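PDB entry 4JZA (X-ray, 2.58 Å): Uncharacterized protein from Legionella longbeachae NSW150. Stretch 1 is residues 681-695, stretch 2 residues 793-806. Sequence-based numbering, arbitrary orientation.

Stretch 1, residues 681-695: LVARQLGESNCTKLY
Stretch 2 (793-806) TFSEIVSTTVEEWT

Residues 681-695 and 794-806 are helices running nearly parallel, their axes crossing at 17° with a closest approach of 9.8 Å. Leu-686 lies opposite Phe-794 (CA to CA, 6.5 Å) and Leu-694 opposite Val-802 (CA to CA, 6.4 Å). The first helix is kinked at Gly-687 (phi/psi 79/170), where the amides of Glu-688 and Ser-689 lack bonds to the preceding turn; elsewhere the backbone is helical.

Phe-794 covers the most surface. Its CB points toward the first helix, and chi1 of -88° and chi2 of 22° bring CD2 within 3.5 Å of Leu-686 CD2 and CE2 within 4.0 Å of Val-682 CG1.

One turn on, Val-798 (chi1 t) enters as a knob among Leu-686, Asn-690, Lys-693 and Leu-694. Its CG2 lies 3.8 Å from Leu-686 CD2, and its CG1 lies 3.7 Å from Asn-690 OD1. Asn-690 (chi1 m, chi2 -23°) also turns its amide to the neighbouring helix, donating from ND2 to Ser-795 OG (3.1 Å, 170°), a nearly linear bond and the sole hydrogen bond across the contact.

Leu-694 (m, t) leaves its backbone sideways, but its end comes nearer: CD1 approaches Val-798 CG2 (4.1 Å), while CD2 packs against Thr-801 CG2 (4.0 Å) and Trp-805 CZ3 (4.1 Å). Leu-694 O meets the edge of that indole, 3.6 Å from Trp-805 CZ3.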

ATOM      1  N   LEU A 681       4.652  -6.699 -27.953  1.00 39.48           N
ATOM      2  CA  LEU A 681       3.917  -5.458 -27.967  1.00 39.60           C
ATOM      3  C   LEU A 681       4.280  -4.592 -29.152  1.00 40.79           C
ATOM      4  O   LEU A 681       3.433  -3.853 -29.657  1.00 39.79           O
ATOM      5  CB  LEU A 681       4.189  -4.663 -26.672  1.00 41.53           C
ATOM      6  CG  LEU A 681       3.615  -5.205 -25.347  1.00 41.24           C
ATOM      7  CD1 LEU A 681       3.880  -4.264 -24.168  1.00 41.77           C
ATOM      8  CD2 LEU A 681       2.124  -5.479 -25.477  1.00 40.48           C
ATOM      9  N   VAL A 682       5.547  -4.639 -29.597  1.00 40.40           N
ATOM     10  CA  VAL A 682       5.934  -3.917 -30.801  1.00 35.95           C
ATOM     11  C   VAL A 682       5.174  -4.500 -31.966  1.00 37.71           C
ATOM     12  O   VAL A 682       4.650  -3.775 -32.779  1.00 41.29           O
ATOM     13  CB  VAL A 682       7.425  -3.916 -30.989  1.00 35.29           C
ATOM     14  CG1 VAL A 682       7.824  -3.607 -32.421  1.00 37.06           C
ATOM     15  CG2 VAL A 682       8.042  -2.897 -30.063  1.00 35.30           C
ATOM     16  N   ALA A 683       5.026  -5.807 -32.032  1.00 39.38           N
ATOM     17  CA  ALA A 683       4.301  -6.370 -33.150  1.00 42.66           C
ATOM     18  C   ALA A 683       2.834  -5.993 -33.095  1.00 46.22           C
ATOM     19  O   ALA A 683       2.197  -5.874 -34.127  1.00 48.26           O
ATOM     20  CB  ALA A 683       4.456  -7.867 -33.207  1.00 41.68           C
ATOM     21  N   ARG A 684       2.287  -5.872 -31.902  1.00 48.89           N
ATOM     22  CA  ARG A 684       0.870  -5.569 -31.772  1.00 54.33           C
ATOM     23  C   ARG A 684       0.635  -4.101 -32.132  1.00 50.76           C
ATOM     24  O   ARG A 684      -0.315  -3.782 -32.841  1.00 44.34           O
ATOM     25  CB  ARG A 684       0.316  -5.960 -30.385  1.00 58.97           C
ATOM     26  CG  ARG A 684      -0.503  -7.249 -30.437  1.00 67.84           C
ATOM     27  CD  ARG A 684      -0.068  -8.324 -29.446  1.00 74.19           C
ATOM     28  NE  ARG A 684      -0.952  -8.329 -28.289  1.00 82.80           N
ATOM     29  CZ  ARG A 684      -1.089  -9.346 -27.448  1.00 82.73           C
ATOM     30  NH1 ARG A 684      -0.388 -10.470 -27.593  1.00 74.11           N
ATOM     31  NH2 ARG A 684      -1.935  -9.221 -26.443  1.00 91.04           N
ATOM     32  N   GLN A 685       1.532  -3.228 -31.709  1.00 45.94           N
ATOM     33  CA  GLN A 685       1.480  -1.847 -32.160  1.00 48.08           C
ATOM     34  C   GLN A 685       1.644  -1.673 -33.700  1.00 49.67           C
ATOM     35  O   GLN A 685       0.972  -0.851 -34.287  1.00 51.47           O
ATOM     36  CB  GLN A 685       2.508  -1.005 -31.421  1.00 45.13           C
ATOM     37  CG  GLN A 685       2.405   0.457 -31.698  1.00 43.21           C
ATOM     38  CD  GLN A 685       3.196   1.284 -30.710  1.00 46.34           C
ATOM     39  OE1 GLN A 685       3.911   2.122 -31.077  1.00 46.16           O
ATOM     40  NE2 GLN A 685       3.179   0.977 -29.526  1.00 46.52           N
ATOM     41  N   LEU A 686       2.494  -2.464 -34.349  1.00 48.24           N
ATOM     42  CA  LEU A 686       2.546  -2.464 -35.812  1.00 45.48           C
ATOM     43  C   LEU A 686       1.184  -2.805 -36.434  1.00 44.92           C
ATOM     44  O   LEU A 686       0.745  -2.191 -37.402  1.00 48.82           O
ATOM     45  CB  LEU A 686       3.612  -3.444 -36.303  1.00 43.33           C
ATOM     46  CG  LEU A 686       4.995  -2.806 -36.180  1.00 43.81           C
ATOM     47  CD1 LEU A 686       6.128  -3.817 -36.177  1.00 43.44           C
ATOM     48  CD2 LEU A 686       5.232  -1.776 -37.276  1.00 43.50           C
ATOM     49  N   GLY A 687       0.517  -3.802 -35.882  1.00 46.20           N
ATOM     50  CA  GLY A 687      -0.801  -4.208 -36.363  1.00 45.76           C
ATOM     51  C   GLY A 687      -0.698  -5.040 -37.613  1.00 45.41           C
ATOM     52  O   GLY A 687       0.366  -5.136 -38.231  1.00 41.49           O
ATOM     53  N   GLU A 688      -1.830  -5.616 -37.994  1.00 46.54           N
ATOM     54  CA  GLU A 688      -1.883  -6.599 -39.042  1.00 51.15           C
ATOM     55  C   GLU A 688      -1.374  -6.036 -40.374  1.00 51.86           C
ATOM     56  O   GLU A 688      -0.572  -6.645 -41.080  1.00 49.69           O
ATOM     57  CB  GLU A 688      -3.315  -7.100 -39.183  1.00 58.93           C
ATOM     58  CG  GLU A 688      -3.407  -8.484 -39.814  1.00 72.32           C
ATOM     59  CD  GLU A 688      -4.750  -8.752 -40.512  1.00 82.40           C
ATOM     60  OE1 GLU A 688      -4.900  -9.785 -41.215  1.00 88.41           O
ATOM     61  OE2 GLU A 688      -5.676  -7.935 -40.356  1.00 87.60           O
ATOM     62  N   SER A 689      -1.862  -4.861 -40.730  1.00 57.49           N
ATOM     63  CA  SER A 689      -1.586  -4.340 -42.044  1.00 55.19           C
ATOM     64  C   SER A 689      -0.071  -4.152 -42.196  1.00 53.80           C
ATOM     65  O   SER A 689       0.519  -4.581 -43.203  1.00 60.14           O
ATOM     66  CB  SER A 689      -2.389  -3.054 -42.318  1.00 54.42           C
ATOM     67  OG  SER A 689      -1.872  -2.387 -43.481  1.00 56.94           O
ATOM     68  N   ASN A 690       0.562  -3.529 -41.204  1.00 48.41           N
ATOM     69  CA  ASN A 690       2.012  -3.305 -41.256  1.00 43.39           C
ATOM     70  C   ASN A 690       2.852  -4.555 -41.169  1.00 45.01           C
ATOM     71  O   ASN A 690       3.820  -4.720 -41.943  1.00 45.78           O
ATOM     72  CB  ASN A 690       2.452  -2.339 -40.190  1.00 41.85           C
ATOM     73  CG  ASN A 690       2.187  -0.919 -40.601  1.00 44.50           C
ATOM     74  OD1 ASN A 690       2.084  -0.632 -41.795  1.00 46.03           O
ATOM     75  ND2 ASN A 690       2.024  -0.033 -39.642  1.00 42.68           N
ATOM     76  N   CYS A 691       2.488  -5.458 -40.264  1.00 42.82           N
ATOM     77  CA  CYS A 691       3.246  -6.689 -40.139  1.00 41.33           C
ATOM     78  C   CYS A 691       3.258  -7.432 -41.458  1.00 41.42           C
ATOM     79  O   CYS A 691       4.318  -8.002 -41.815  1.00 39.60           O
ATOM     80  CB  CYS A 691       2.727  -7.575 -38.997  1.00 40.53           C
ATOM     81  SG  CYS A 691       3.198  -6.907 -37.396  0.84 37.60           S
ATOM     82  N   THR A 692       2.118  -7.395 -42.182  1.00 39.90           N
ATOM     83  CA  THR A 692       2.006  -8.087 -43.472  1.00 41.00           C
ATOM     84  C   THR A 692       2.916  -7.482 -44.539  1.00 41.28           C
ATOM     85  O   THR A 692       3.560  -8.206 -45.289  1.00 41.59           O
ATOM     86  CB  THR A 692       0.545  -8.173 -43.951  1.00 42.23           C
ATOM     87  OG1 THR A 692      -0.169  -9.036 -43.057  1.00 44.17           O
ATOM     88  CG2 THR A 692       0.439  -8.787 -45.342  1.00 41.63           C
ATOM     89  N   LYS A 693       2.997  -6.159 -44.582  1.00 42.86           N
ATOM     90  CA  LYS A 693       3.878  -5.475 -45.530  1.00 44.44           C
ATOM     91  C   LYS A 693       5.308  -5.843 -45.254  1.00 41.90           C
ATOM     92  O   LYS A 693       6.058  -6.147 -46.170  1.00 44.32           O
ATOM     93  CB  LYS A 693       3.734  -3.940 -45.455  1.00 47.68           C
ATOM     94  CG  LYS A 693       2.341  -3.390 -45.740  1.00 49.54           C
ATOM     95  CD  LYS A 693       2.293  -1.876 -45.625  1.00 53.16           C
ATOM     96  CE  LYS A 693       0.865  -1.389 -45.646  1.00 57.91           C
ATOM     97  NZ  LYS A 693       0.850  -0.082 -46.342  1.00 68.27           N
ATOM     98  N   LEU A 694       5.677  -5.792 -43.986  1.00 41.45           N
ATOM     99  CA  LEU A 694       7.038  -6.122 -43.546  1.00 41.11           C
ATOM    100  C   LEU A 694       7.346  -7.569 -43.849  1.00 43.02           C
ATOM    101  O   LEU A 694       8.420  -7.878 -44.399  1.00 42.22           O
ATOM    102  CB  LEU A 694       7.212  -5.879 -42.048  1.00 38.80           C
ATOM    103  CG  LEU A 694       7.297  -4.423 -41.604  1.00 37.37           C
ATOM    104  CD1 LEU A 694       7.297  -4.373 -40.085  1.00 39.50           C
ATOM    105  CD2 LEU A 694       8.550  -3.789 -42.138  1.00 36.53           C
ATOM    106  N   TYR A 695       6.381  -8.442 -43.539  1.00 42.63           N
ATOM    107  CA  TYR A 695       6.513  -9.867 -43.839  1.00 43.01           C
ATOM    108  C   TYR A 695       6.679 -10.108 -45.343  1.00 41.05           C
ATOM    109  O   TYR A 695       7.665 -10.680 -45.764  1.00 38.45           O
ATOM    110  CB  TYR A 695       5.322 -10.658 -43.281  1.00 46.61           C
ATOM    111  CG  TYR A 695       5.516 -12.149 -43.308  1.00 49.09           C
ATOM    112  CD1 TYR A 695       6.094 -12.805 -42.228  1.00 51.28           C
ATOM    113  CD2 TYR A 695       5.122 -12.901 -44.406  1.00 49.92           C
ATOM    114  CE1 TYR A 695       6.278 -14.171 -42.234  1.00 53.61           C
ATOM    115  CE2 TYR A 695       5.325 -14.268 -44.438  1.00 51.51           C
ATOM    116  CZ  TYR A 695       5.913 -14.893 -43.354  1.00 54.04           C
ATOM    117  OH  TYR A 695       6.120 -16.239 -43.388  1.00 54.59           O
ATOM    118  N   THR A 793       6.420   7.836 -37.287  1.00 69.62           N
ATOM    119  CA  THR A 793       5.507   6.695 -37.026  1.00 66.59           C
ATOM    120  C   THR A 793       6.081   5.341 -37.429  1.00 53.39           C
ATOM    121  O   THR A 793       6.818   5.225 -38.371  1.00 50.26           O
ATOM    122  CB  THR A 793       4.164   6.765 -37.792  1.00 74.05           C
ATOM    123  OG1 THR A 793       3.946   8.081 -38.293  1.00 86.54           O
ATOM    124  CG2 THR A 793       2.970   6.302 -36.902  1.00 81.43           C
ATOM    125  N   PHE A 794       5.683   4.317 -36.714  1.00 47.38           N
ATOM    126  CA  PHE A 794       5.853   2.950 -37.183  1.00 47.55           C
ATOM    127  C   PHE A 794       5.497   2.793 -38.667  1.00 48.03           C
ATOM    128  O   PHE A 794       6.290   2.230 -39.421  1.00 51.96           O
ATOM    129  CB  PHE A 794       5.061   1.985 -36.300  1.00 44.06           C
ATOM    130  CG  PHE A 794       5.829   1.503 -35.101  1.00 43.84           C
ATOM    131  CD1 PHE A 794       6.924   2.224 -34.604  1.00 45.19           C
ATOM    132  CD2 PHE A 794       5.448   0.337 -34.447  1.00 43.19           C
ATOM    133  CE1 PHE A 794       7.625   1.789 -33.496  1.00 45.35           C
ATOM    134  CE2 PHE A 794       6.152  -0.109 -33.360  1.00 43.82           C
ATOM    135  CZ  PHE A 794       7.248   0.614 -32.879  1.00 44.88           C
ATOM    136  N   SER A 795       4.359   3.328 -39.088  1.00 49.20           N
ATOM    137  CA  SER A 795       3.950   3.264 -40.485  1.00 50.45           C
ATOM    138  C   SER A 795       4.971   3.949 -41.435  1.00 48.88           C
ATOM    139  O   SER A 795       5.157   3.528 -42.564  1.00 48.63           O
ATOM    140  CB  SER A 795       2.544   3.874 -40.645  1.00 55.68           C
ATOM    141  OG  SER A 795       1.543   3.037 -40.069  1.00 56.38           O
ATOM    142  N   GLU A 796       5.612   5.010 -40.989  1.00 48.57           N
ATOM    143  CA  GLU A 796       6.596   5.677 -41.809  1.00 53.07           C
ATOM    144  C   GLU A 796       7.887   4.881 -41.907  1.00 50.69           C
ATOM    145  O   GLU A 796       8.534   4.865 -42.971  1.00 54.01           O
ATOM    146  CB  GLU A 796       6.850   7.119 -41.312  1.00 62.05           C
ATOM    147  CG  GLU A 796       5.733   8.097 -41.744  1.00 72.10           C
ATOM    148  CD  GLU A 796       5.535   9.347 -40.841  1.00 83.01           C
ATOM    149  OE1 GLU A 796       6.093   9.394 -39.698  1.00 66.24           O
ATOM    150  OE2 GLU A 796       4.807  10.294 -41.300  1.00 85.55           O
ATOM    151  N   ILE A 797       8.268   4.213 -40.821  1.00 48.84           N
ATOM    152  CA  ILE A 797       9.425   3.308 -40.843  1.00 45.38           C
ATOM    153  C   ILE A 797       9.121   2.081 -41.669  1.00 42.66           C
ATOM    154  O   ILE A 797       9.996   1.573 -42.363  1.00 42.39           O
ATOM    155  CB  ILE A 797       9.859   2.834 -39.471  1.00 46.20           C
ATOM    156  CG1 ILE A 797      10.263   4.012 -38.586  1.00 49.79           C
ATOM    157  CG2 ILE A 797      11.066   1.913 -39.600  1.00 46.23           C
ATOM    158  CD1 ILE A 797      10.643   3.628 -37.154  1.00 47.14           C
ATOM    159  N   VAL A 798       7.903   1.580 -41.581  1.00 40.46           N
ATOM    160  CA  VAL A 798       7.500   0.483 -42.443  1.00 41.38           C
ATOM    161  C   VAL A 798       7.706   0.892 -43.916  1.00 40.59           C
ATOM    162  O   VAL A 798       8.350   0.162 -44.685  1.00 37.38           O
ATOM    163  CB  VAL A 798       6.045   0.077 -42.190  1.00 41.89           C
ATOM    164  CG1 VAL A 798       5.527  -0.883 -43.258  1.00 44.42           C
ATOM    165  CG2 VAL A 798       5.931  -0.566 -40.845  1.00 41.59           C
ATOM    166  N   SER A 799       7.155   2.040 -44.288  1.00 40.92           N
ATOM    167  CA  SER A 799       7.284   2.582 -45.647  1.00 44.81           C
ATOM    168  C   SER A 799       8.739   2.518 -46.147  1.00 44.33           C
ATOM    169  O   SER A 799       9.040   1.939 -47.194  1.00 43.81           O
ATOM    170  CB  SER A 799       6.816   4.040 -45.679  1.00 47.73           C
ATOM    171  OG  SER A 799       6.192   4.332 -46.910  1.00 51.13           O
ATOM    172  N   THR A 800       9.639   3.091 -45.362  1.00 42.51           N
ATOM    173  CA  THR A 800      11.040   3.173 -45.727  1.00 42.32           C
ATOM    174  C   THR A 800      11.722   1.809 -45.806  1.00 42.41           C
ATOM    175  O   THR A 800      12.524   1.515 -46.699  1.00 42.46           O
ATOM    176  CB  THR A 800      11.764   3.966 -44.648  1.00 44.26           C
ATOM    177  OG1 THR A 800      11.098   5.199 -44.452  1.00 44.16           O
ATOM    178  CG2 THR A 800      13.217   4.246 -45.000  1.00 45.62           C
ATOM    179  N   THR A 801      11.412   0.982 -44.832  1.00 41.98           N
ATOM    180  CA  THR A 801      11.967  -0.349 -44.765  1.00 41.00           C
ATOM    181  C   THR A 801      11.491  -1.170 -45.970  1.00 41.10           C
ATOM    182  O   THR A 801      12.311  -1.838 -46.595  1.00 41.91           O
ATOM    183  CB  THR A 801      11.528  -1.047 -43.468  1.00 42.91           C
ATOM    184  OG1 THR A 801      11.983  -0.311 -42.320  1.00 36.65           O
ATOM    185  CG2 THR A 801      12.050  -2.477 -43.441  1.00 47.19           C
ATOM    186  N   VAL A 802      10.191  -1.118 -46.315  1.00 40.40           N
ATOM    187  CA  VAL A 802       9.695  -1.874 -47.462  1.00 39.88           C
ATOM    188  C   VAL A 802      10.380  -1.355 -48.724  1.00 39.50           C
ATOM    189  O   VAL A 802      10.741  -2.128 -49.602  1.00 39.79           O
ATOM    190  CB  VAL A 802       8.142  -1.856 -47.623  1.00 40.59           C
ATOM    191  CG1 VAL A 802       7.706  -2.557 -48.901  1.00 39.23           C
ATOM    192  CG2 VAL A 802       7.466  -2.552 -46.447  1.00 41.88           C
ATOM    193  N   GLU A 803      10.584  -0.061 -48.820  1.00 40.76           N
ATOM    194  CA  GLU A 803      11.202   0.472 -50.023  1.00 44.36           C
ATOM    195  C   GLU A 803      12.605  -0.024 -50.133  1.00 42.81           C
ATOM    196  O   GLU A 803      13.035  -0.491 -51.208  1.00 43.47           O
ATOM    197  CB  GLU A 803      11.144   2.002 -50.103  1.00 51.72           C
ATOM    198  CG  GLU A 803      10.182   2.478 -51.190  1.00 65.65           C
ATOM    199  CD  GLU A 803       9.692   3.923 -50.993  1.00 84.73           C
ATOM    200  OE1 GLU A 803      10.148   4.605 -50.036  1.00 85.18           O
ATOM    201  OE2 GLU A 803       8.862   4.389 -51.826  1.00 99.06           O
ATOM    202  N   GLU A 804      13.316   0.038 -49.008  1.00 40.42           N
ATOM    203  CA  GLU A 804      14.687  -0.348 -49.002  1.00 38.09           C
ATOM    204  C   GLU A 804      14.814  -1.838 -49.293  1.00 37.95           C
ATOM    205  O   GLU A 804      15.628  -2.244 -50.126  1.00 37.20           O
ATOM    206  CB  GLU A 804      15.314   0.007 -47.694  1.00 38.59           C
ATOM    207  CG  GLU A 804      16.686  -0.598 -47.483  1.00 40.68           C
ATOM    208  CD  GLU A 804      17.394   0.082 -46.339  1.00 45.42           C
ATOM    209  OE1 GLU A 804      17.685  -0.534 -45.253  1.00 45.64           O
ATOM    210  OE2 GLU A 804      17.622   1.297 -46.521  1.00 46.41           O
ATOM    211  N   TRP A 805      13.992  -2.667 -48.663  1.00 37.80           N
ATOM    212  CA  TRP A 805      14.103  -4.104 -48.931  1.00 39.98           C
ATOM    213  C   TRP A 805      13.664  -4.439 -50.332  1.00 41.81           C
ATOM    214  O   TRP A 805      14.246  -5.304 -50.953  1.00 45.00           O
ATOM    215  CB  TRP A 805      13.301  -4.942 -47.939  1.00 39.52           C
ATOM    216  CG  TRP A 805      13.816  -4.883 -46.524  1.00 36.63           C
ATOM    217  CD1 TRP A 805      15.027  -4.451 -46.105  1.00 35.02           C
ATOM    218  CD2 TRP A 805      13.109  -5.286 -45.362  1.00 34.48           C
ATOM    219  NE1 TRP A 805      15.117  -4.542 -44.742  1.00 33.50           N
ATOM    220  CE2 TRP A 805      13.945  -5.061 -44.263  1.00 34.01           C
ATOM    221  CE3 TRP A 805      11.857  -5.830 -45.148  1.00 34.83           C
ATOM    222  CZ2 TRP A 805      13.562  -5.355 -42.973  1.00 33.03           C
ATOM    223  CZ3 TRP A 805      11.494  -6.130 -43.867  1.00 35.78           C
ATOM    224  CH2 TRP A 805      12.349  -5.889 -42.794  1.00 33.61           C
ATOM    225  N   THR A 806      12.642  -3.759 -50.834  1.00 42.74           N
ATOM    226  CA  THR A 806      12.171  -4.052 -52.168  1.00 44.01           C
ATOM    227  C   THR A 806      13.271  -3.751 -53.183  1.00 43.82           C
ATOM    228  O   THR A 806      13.476  -4.519 -54.089  1.00 43.01           O
ATOM    229  CB  THR A 806      10.861  -3.317 -52.457  1.00 44.34           C
ATOM    230  OG1 THR A 806       9.829  -3.832 -51.589  1.00 45.22           O
ATOM    231  CG2 THR A 806      10.447  -3.543 -53.851  1.00 45.65           C
TER